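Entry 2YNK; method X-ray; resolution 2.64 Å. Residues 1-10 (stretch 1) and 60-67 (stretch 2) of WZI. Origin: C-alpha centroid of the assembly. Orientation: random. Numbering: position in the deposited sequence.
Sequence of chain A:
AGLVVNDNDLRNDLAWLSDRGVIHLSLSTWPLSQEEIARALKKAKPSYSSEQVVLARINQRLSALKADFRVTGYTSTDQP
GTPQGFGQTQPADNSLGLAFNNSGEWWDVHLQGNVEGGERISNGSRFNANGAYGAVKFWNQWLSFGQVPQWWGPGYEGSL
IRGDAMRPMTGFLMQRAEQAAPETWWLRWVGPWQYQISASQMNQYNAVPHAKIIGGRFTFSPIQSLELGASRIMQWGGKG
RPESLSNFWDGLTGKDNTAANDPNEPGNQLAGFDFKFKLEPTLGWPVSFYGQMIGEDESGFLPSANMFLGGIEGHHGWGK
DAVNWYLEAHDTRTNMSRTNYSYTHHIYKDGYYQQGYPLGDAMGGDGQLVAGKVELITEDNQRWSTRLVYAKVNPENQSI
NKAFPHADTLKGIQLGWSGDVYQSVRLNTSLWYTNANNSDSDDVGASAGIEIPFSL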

# COMPACT_ATOMS: atom_id res chain seq x y z
N ALA A 1 -11.94 -6.10 -14.94
CA ALA A 1 -12.30 -4.65 -14.83
C ALA A 1 -12.41 -4.20 -13.36
O ALA A 1 -12.50 -5.02 -12.45
CB ALA A 1 -13.60 -4.39 -15.57
N GLY A 2 -12.39 -2.89 -13.15
CA GLY A 2 -12.66 -2.30 -11.87
C GLY A 2 -11.43 -2.00 -11.05
O GLY A 2 -10.40 -1.64 -11.60
N LEU A 3 -11.56 -2.14 -9.73
CA LEU A 3 -10.46 -1.84 -8.82
C LEU A 3 -9.40 -2.93 -8.85
O LEU A 3 -9.70 -4.10 -9.12
CB LEU A 3 -10.97 -1.68 -7.39
CG LEU A 3 -12.05 -0.62 -7.17
CD1 LEU A 3 -12.32 -0.48 -5.67
CD2 LEU A 3 -11.65 0.70 -7.82
N VAL A 4 -8.16 -2.53 -8.58
CA VAL A 4 -7.03 -3.44 -8.49
C VAL A 4 -6.29 -3.07 -7.20
O VAL A 4 -5.52 -2.12 -7.16
CB VAL A 4 -6.09 -3.33 -9.71
CG1 VAL A 4 -5.11 -4.50 -9.76
CG2 VAL A 4 -6.91 -3.26 -10.99
N VAL A 5 -6.58 -3.82 -6.13
CA VAL A 5 -6.02 -3.55 -4.81
C VAL A 5 -4.54 -3.94 -4.73
O VAL A 5 -4.01 -4.59 -5.63
CB VAL A 5 -6.80 -4.29 -3.69
CG1 VAL A 5 -8.22 -3.74 -3.59
CG2 VAL A 5 -6.80 -5.79 -3.93
N ASN A 6 -3.88 -3.52 -3.65
CA ASN A 6 -2.46 -3.75 -3.46
C ASN A 6 -2.01 -5.15 -3.86
O ASN A 6 -2.29 -6.11 -3.15
CB ASN A 6 -2.05 -3.52 -2.00
CG ASN A 6 -2.41 -2.15 -1.49
OD1 ASN A 6 -3.21 -1.42 -2.09
ND2 ASN A 6 -1.83 -1.78 -0.36
N ASP A 7 -1.34 -5.28 -5.00
CA ASP A 7 -0.61 -6.49 -5.36
C ASP A 7 0.84 -6.09 -5.52
O ASP A 7 1.13 -5.04 -6.09
CB ASP A 7 -1.14 -7.07 -6.67
CG ASP A 7 -0.47 -8.38 -7.04
OD1 ASP A 7 -0.57 -9.34 -6.24
OD2 ASP A 7 0.13 -8.46 -8.14
N ASN A 8 1.75 -6.89 -5.02
CA ASN A 8 3.15 -6.47 -4.97
C ASN A 8 3.87 -6.78 -6.28
O ASN A 8 4.66 -5.98 -6.76
CB ASN A 8 3.86 -7.13 -3.78
CG ASN A 8 5.28 -6.65 -3.61
OD1 ASN A 8 5.54 -5.46 -3.56
ND2 ASN A 8 6.20 -7.59 -3.50
N ASP A 9 3.59 -7.96 -6.84
CA ASP A 9 4.13 -8.35 -8.14
C ASP A 9 3.71 -7.39 -9.24
O ASP A 9 4.55 -6.96 -10.04
CB ASP A 9 3.73 -9.79 -8.49
CG ASP A 9 4.60 -10.83 -7.80
OD1 ASP A 9 5.57 -10.44 -7.12
OD2 ASP A 9 4.32 -12.05 -7.95
N LEU A 10 2.42 -7.04 -9.27
CA LEU A 10 1.90 -6.10 -10.27
C LEU A 10 2.57 -4.74 -10.17
O LEU A 10 3.02 -4.18 -11.19
CB LEU A 10 0.38 -5.92 -10.11
CG LEU A 10 -0.31 -5.12 -11.23
CD1 LEU A 10 -0.21 -5.89 -12.54
CD2 LEU A 10 -1.76 -4.81 -10.90
N GLN A 60 -1.48 -10.77 -17.80
CA GLN A 60 -1.43 -12.10 -17.24
C GLN A 60 -1.74 -12.03 -15.74
O GLN A 60 -2.50 -12.85 -15.21
CB GLN A 60 -0.07 -12.75 -17.46
CG GLN A 60 -0.03 -14.21 -17.02
CD GLN A 60 1.35 -14.84 -17.06
OE1 GLN A 60 2.34 -14.19 -17.39
NE2 GLN A 60 1.41 -16.12 -16.71
N ARG A 61 -1.16 -11.03 -15.06
CA ARG A 61 -1.35 -10.88 -13.63
C ARG A 61 -2.80 -10.49 -13.32
O ARG A 61 -3.43 -11.13 -12.47
CB ARG A 61 -0.37 -9.86 -13.05
CG ARG A 61 -0.34 -9.78 -11.53
CD ARG A 61 0.02 -11.10 -10.87
NE ARG A 61 -0.06 -11.01 -9.40
CZ ARG A 61 -0.09 -12.05 -8.57
NH1 ARG A 61 -0.05 -13.29 -9.01
NH2 ARG A 61 -0.17 -11.83 -7.26
N LEU A 62 -3.32 -9.48 -14.01
CA LEU A 62 -4.71 -9.05 -13.80
C LEU A 62 -5.71 -10.18 -14.07
O LEU A 62 -6.78 -10.21 -13.47
CB LEU A 62 -5.05 -7.85 -14.68
CG LEU A 62 -4.24 -6.55 -14.49
CD1 LEU A 62 -4.39 -5.63 -15.69
CD2 LEU A 62 -4.67 -5.85 -13.21
N SER A 63 -5.36 -11.10 -14.96
CA SER A 63 -6.16 -12.32 -15.17
C SER A 63 -6.07 -13.23 -13.96
O SER A 63 -7.06 -13.82 -13.57
CB SER A 63 -5.69 -13.10 -16.39
OG SER A 63 -6.13 -12.48 -17.57
N ALA A 64 -4.88 -13.36 -13.40
CA ALA A 64 -4.68 -14.14 -12.18
C ALA A 64 -5.48 -13.54 -11.02
O ALA A 64 -6.30 -14.21 -10.40
CB ALA A 64 -3.20 -14.21 -11.84
N LEU A 65 -5.24 -12.27 -10.75
CA LEU A 65 -5.88 -11.55 -9.67
C LEU A 65 -7.41 -11.61 -9.74
O LEU A 65 -8.08 -11.86 -8.72
CB LEU A 65 -5.43 -10.08 -9.68
CG LEU A 65 -3.99 -9.86 -9.22
CD1 LEU A 65 -3.52 -8.44 -9.49
CD2 LEU A 65 -3.90 -10.19 -7.74
N LYS A 66 -7.95 -11.41 -10.94
CA LYS A 66 -9.40 -11.32 -11.10
C LYS A 66 -10.05 -12.58 -11.68
O LYS A 66 -11.19 -12.54 -12.14
CB LYS A 66 -9.75 -10.10 -11.95
CG LYS A 66 -9.37 -8.79 -11.30
CD LYS A 66 -10.09 -7.62 -11.94
CE LYS A 66 -10.03 -6.39 -11.07
NZ LYS A 66 -11.08 -6.39 -10.01
N ALA A 67 -9.34 -13.71 -11.61
CA ALA A 67 -9.89 -15.01 -12.02
C ALA A 67 -11.25 -15.29 -11.38
O ALA A 67 -11.50 -14.89 -10.24
CB ALA A 67 -8.92 -16.12 -11.67

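The N-terminal segment runs along the last turns of a helix that ends in stretch 2, passing Lys66 first and Arg61 last, so the two directions oppose each other. Its first rule is a lysine that serves backbone carbonyls. Lys66, just past the helix, extends its side chain so that NZ donates to Leu3 O at 2.8 Å and, weakly, to Ala1 O at 3.1 Å. Between them, Gly2 adopts a positive phi at which a CB would jam against the preceding carbonyl oxygen; the backbone itself calls for glycine.

Val4 begins the apolar centre: its CG1 lies 3.7 Å from Leu62 CD2 and 4.3 Å from Leu65 CD1. Asp7 then does two jobs. As N-cap, its OD2 accepts from Leu10 N at 2.9 Å, capping the helix that begins at Asn8. The same carboxylate meets Arg61 edge-on in a two-pronged salt bridge, Arg61 NH2 to Asp7 OD1 at 2.7 Å and Arg61 NE to Asp7 OD2 at 2.9 Å, both nearly linear. Asp9 instead lays its CB over a face of that guanidinium, 4.1 Å from Arg61 NE; its OD2 stays 4.5 Å from Arg61 NH2 and out of the plane, so the charges attract without an N-H pointing at the oxygen. Leu10 closes the apolar patch, with CD2 3.9 Å from Leu62 CD2, while its CD1 packs 4.0 Å from Arg61 CB.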